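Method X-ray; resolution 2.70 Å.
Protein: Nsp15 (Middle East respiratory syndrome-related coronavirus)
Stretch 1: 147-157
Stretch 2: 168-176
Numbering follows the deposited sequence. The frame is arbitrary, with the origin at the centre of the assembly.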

# COMPACT_ATOMS: atom_id res chain seq x y z
N CYS A 147 42.08 -4.83 -25.15
CA CYS A 147 40.72 -4.44 -25.45
C CYS A 147 39.83 -5.61 -25.82
O CYS A 147 40.14 -6.33 -26.74
CB CYS A 147 40.73 -3.44 -26.59
SG CYS A 147 39.15 -3.23 -27.41
N MET A 148 38.72 -5.76 -25.10
CA MET A 148 37.65 -6.63 -25.52
C MET A 148 36.77 -5.90 -26.55
O MET A 148 36.25 -4.82 -26.28
CB MET A 148 36.79 -7.01 -24.33
CG MET A 148 37.53 -7.57 -23.14
SD MET A 148 36.67 -7.24 -21.57
CE MET A 148 37.40 -8.59 -20.65
N VAL A 149 36.60 -6.48 -27.74
CA VAL A 149 35.80 -5.86 -28.78
C VAL A 149 34.45 -6.50 -28.78
O VAL A 149 34.32 -7.69 -29.06
CB VAL A 149 36.41 -6.09 -30.17
CG1 VAL A 149 35.52 -5.46 -31.25
CG2 VAL A 149 37.82 -5.53 -30.21
N GLY A 150 33.42 -5.70 -28.51
CA GLY A 150 32.07 -6.23 -28.37
C GLY A 150 31.50 -6.83 -29.64
O GLY A 150 32.13 -6.81 -30.69
N PRO A 151 30.27 -7.35 -29.55
CA PRO A 151 29.59 -8.03 -30.68
C PRO A 151 28.95 -7.07 -31.68
O PRO A 151 28.99 -5.87 -31.50
CB PRO A 151 28.52 -8.86 -29.97
CG PRO A 151 28.21 -8.09 -28.71
CD PRO A 151 29.48 -7.41 -28.30
N ASP A 152 28.35 -7.61 -32.74
CA ASP A 152 27.74 -6.78 -33.79
C ASP A 152 26.31 -6.33 -33.45
O ASP A 152 25.46 -6.19 -34.36
CB ASP A 152 27.74 -7.51 -35.13
CG ASP A 152 29.13 -7.77 -35.65
OD1 ASP A 152 30.03 -6.95 -35.37
OD2 ASP A 152 29.31 -8.79 -36.36
N TYR A 153 26.07 -6.06 -32.16
CA TYR A 153 24.82 -5.50 -31.73
C TYR A 153 24.97 -4.80 -30.38
O TYR A 153 25.98 -4.95 -29.69
CB TYR A 153 23.81 -6.60 -31.60
CG TYR A 153 24.13 -7.56 -30.47
CD1 TYR A 153 24.85 -8.74 -30.73
CD2 TYR A 153 23.73 -7.31 -29.15
CE1 TYR A 153 25.15 -9.63 -29.71
CE2 TYR A 153 24.03 -8.19 -28.12
CZ TYR A 153 24.75 -9.36 -28.40
OH TYR A 153 25.05 -10.28 -27.40
N ALA A 154 23.94 -4.07 -29.99
CA ALA A 154 23.94 -3.29 -28.75
C ALA A 154 22.49 -2.97 -28.36
O ALA A 154 21.55 -3.22 -29.11
CB ALA A 154 24.75 -2.01 -28.95
N TYR A 155 22.32 -2.40 -27.18
CA TYR A 155 21.01 -2.10 -26.66
C TYR A 155 20.75 -0.62 -26.84
O TYR A 155 21.65 0.17 -26.59
CB TYR A 155 21.01 -2.46 -25.19
CG TYR A 155 19.68 -2.44 -24.49
CD1 TYR A 155 19.21 -1.29 -23.85
CD2 TYR A 155 18.91 -3.59 -24.42
CE1 TYR A 155 18.01 -1.31 -23.16
CE2 TYR A 155 17.70 -3.60 -23.75
CZ TYR A 155 17.25 -2.47 -23.12
OH TYR A 155 16.05 -2.55 -22.47
N PHE A 156 19.56 -0.24 -27.28
CA PHE A 156 19.19 1.19 -27.37
C PHE A 156 17.69 1.42 -27.13
O PHE A 156 16.85 0.89 -27.87
CB PHE A 156 19.64 1.77 -28.73
CG PHE A 156 19.34 3.24 -28.90
CD1 PHE A 156 19.70 4.17 -27.92
CD2 PHE A 156 18.73 3.71 -30.06
CE1 PHE A 156 19.44 5.51 -28.09
CE2 PHE A 156 18.47 5.06 -30.24
CZ PHE A 156 18.82 5.96 -29.26
N ASN A 157 17.35 2.19 -26.09
CA ASN A 157 15.96 2.50 -25.75
C ASN A 157 15.01 1.26 -25.69
O ASN A 157 13.86 1.34 -26.10
CB ASN A 157 15.38 3.54 -26.73
CG ASN A 157 16.12 4.88 -26.70
OD1 ASN A 157 16.81 5.22 -25.73
ND2 ASN A 157 15.96 5.65 -27.76
N LYS A 168 23.16 5.09 -36.53
CA LYS A 168 23.56 6.44 -36.12
C LYS A 168 23.81 6.58 -34.61
O LYS A 168 24.00 7.68 -34.11
CB LYS A 168 22.54 7.51 -36.57
CG LYS A 168 22.33 7.70 -38.08
CD LYS A 168 23.52 7.36 -38.98
CE LYS A 168 24.73 8.27 -38.76
NZ LYS A 168 24.69 9.48 -39.61
N GLN A 169 23.80 5.46 -33.90
CA GLN A 169 24.38 5.38 -32.58
C GLN A 169 25.45 4.34 -32.75
O GLN A 169 25.33 3.50 -33.62
CB GLN A 169 23.37 4.85 -31.55
CG GLN A 169 22.27 5.83 -31.15
CD GLN A 169 22.72 6.90 -30.16
OE1 GLN A 169 23.67 6.72 -29.40
NE2 GLN A 169 22.01 8.01 -30.14
N PRO A 170 26.48 4.38 -31.92
CA PRO A 170 27.48 3.32 -32.02
C PRO A 170 26.92 1.96 -31.61
O PRO A 170 26.04 1.86 -30.75
CB PRO A 170 28.56 3.77 -31.05
CG PRO A 170 27.88 4.67 -30.05
CD PRO A 170 26.74 5.32 -30.82
N VAL A 171 27.43 0.91 -32.26
CA VAL A 171 27.08 -0.48 -31.96
C VAL A 171 28.34 -1.28 -31.58
O VAL A 171 28.32 -2.19 -30.73
CB VAL A 171 26.37 -1.11 -33.17
CG1 VAL A 171 26.07 -2.58 -32.94
CG2 VAL A 171 25.09 -0.36 -33.49
N LYS A 172 29.46 -0.96 -32.21
CA LYS A 172 30.70 -1.67 -31.91
C LYS A 172 31.38 -0.96 -30.74
O LYS A 172 31.89 0.17 -30.88
CB LYS A 172 31.62 -1.73 -33.13
CG LYS A 172 32.92 -2.50 -32.89
CD LYS A 172 32.95 -3.88 -33.53
CE LYS A 172 31.75 -4.73 -33.22
NZ LYS A 172 32.02 -6.09 -33.75
N PHE A 173 31.38 -1.63 -29.59
CA PHE A 173 31.98 -1.04 -28.40
C PHE A 173 33.31 -1.69 -28.10
O PHE A 173 33.49 -2.88 -28.32
CB PHE A 173 31.02 -1.07 -27.20
CG PHE A 173 29.89 -0.08 -27.32
CD1 PHE A 173 28.65 -0.47 -27.82
CD2 PHE A 173 30.09 1.26 -26.98
CE1 PHE A 173 27.61 0.45 -27.95
CE2 PHE A 173 29.06 2.18 -27.10
CZ PHE A 173 27.82 1.78 -27.58
N TYR A 174 34.25 -0.86 -27.64
CA TYR A 174 35.56 -1.30 -27.23
C TYR A 174 35.53 -1.13 -25.73
O TYR A 174 35.27 -0.04 -25.20
CB TYR A 174 36.65 -0.47 -27.93
CG TYR A 174 36.55 -0.57 -29.44
CD1 TYR A 174 37.08 -1.66 -30.12
CD2 TYR A 174 35.88 0.41 -30.19
CE1 TYR A 174 36.98 -1.76 -31.51
CE2 TYR A 174 35.77 0.31 -31.58
CZ TYR A 174 36.32 -0.78 -32.23
OH TYR A 174 36.22 -0.90 -33.60
N LEU A 175 35.78 -2.24 -25.06
CA LEU A 175 35.48 -2.44 -23.67
C LEU A 175 36.74 -2.72 -22.90
O LEU A 175 37.48 -3.65 -23.25
CB LEU A 175 34.56 -3.64 -23.55
CG LEU A 175 33.16 -3.39 -24.12
CD1 LEU A 175 32.56 -4.69 -24.61
CD2 LEU A 175 32.26 -2.74 -23.08
N TYR A 176 37.00 -1.95 -21.85
CA TYR A 176 38.23 -2.11 -21.09
C TYR A 176 37.91 -2.43 -19.65
O TYR A 176 36.89 -2.02 -19.13
CB TYR A 176 39.10 -0.84 -21.17
CG TYR A 176 39.42 -0.47 -22.60
CD1 TYR A 176 40.66 -0.77 -23.15
CD2 TYR A 176 38.48 0.13 -23.41
CE1 TYR A 176 40.97 -0.47 -24.47
CE2 TYR A 176 38.78 0.45 -24.74
CZ TYR A 176 40.04 0.14 -25.26
OH TYR A 176 40.38 0.45 -26.56

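The two stretches run antiparallel, but only a short part of their contact is a true β-ladder. Met148 and Leu175 form its hydrogen-bonded pair: Met148 N donates to Leu175 O (3.1 Å), and Leu175 N donates to Met148 O (2.9 Å). Gly150 N extends the pattern with a nearly straight bond to Phe173 O at 2.8 Å.

Gly150 suits this close passage because it has no side chain. A β-carbon here would point toward the other stretch, lying 3.3 Å from Phe173 O and clashing with Pro151 CD in its own stretch. A methyl of Leu175 also packs against this backbone, with CD1 4.1 Å from Gly150 CA. Leu175 shares its face of the sheet with Met148, and Met148 CB lies 4.1 Å from Leu175 CB, although the end of the methionine leads away.

On the other face, Val149 CG2 rests against the edge of the Tyr174 ring, 3.9 Å from CD1. Cys147 SG also sits at that edge, 3.8 Å from Tyr174 CB, while Cys147 CB packs 3.7 Å from Tyr176 CE1. The small cysteine thus fits between two bulky tyrosines.

Beyond the ladder, Lys172 starts out sideways, but its long chain brings its end to the other stretch. Its aliphatic part passes Val149, with CD 3.8 Å from CG1, and its NZ forms a salt bridge with Asp152 OD1 at 2.7 Å and a weak hydrogen bond to Gly150 O at 3.1 Å.

Val171 is the next bump: its CG1 presses to within 3.4 Å of Tyr153 CA. Ala154 points toward the other stretch, and its single methyl leaves room for larger neighbours: CB lies 4.2 Å from Val171 CG1 and 3.9 Å from Phe173 CE1, at the ring's edge. Finally, Gln169 lays its aliphatic CG over one face of Phe156, 4.0 Å from the ring centroid, in a CH-π contact.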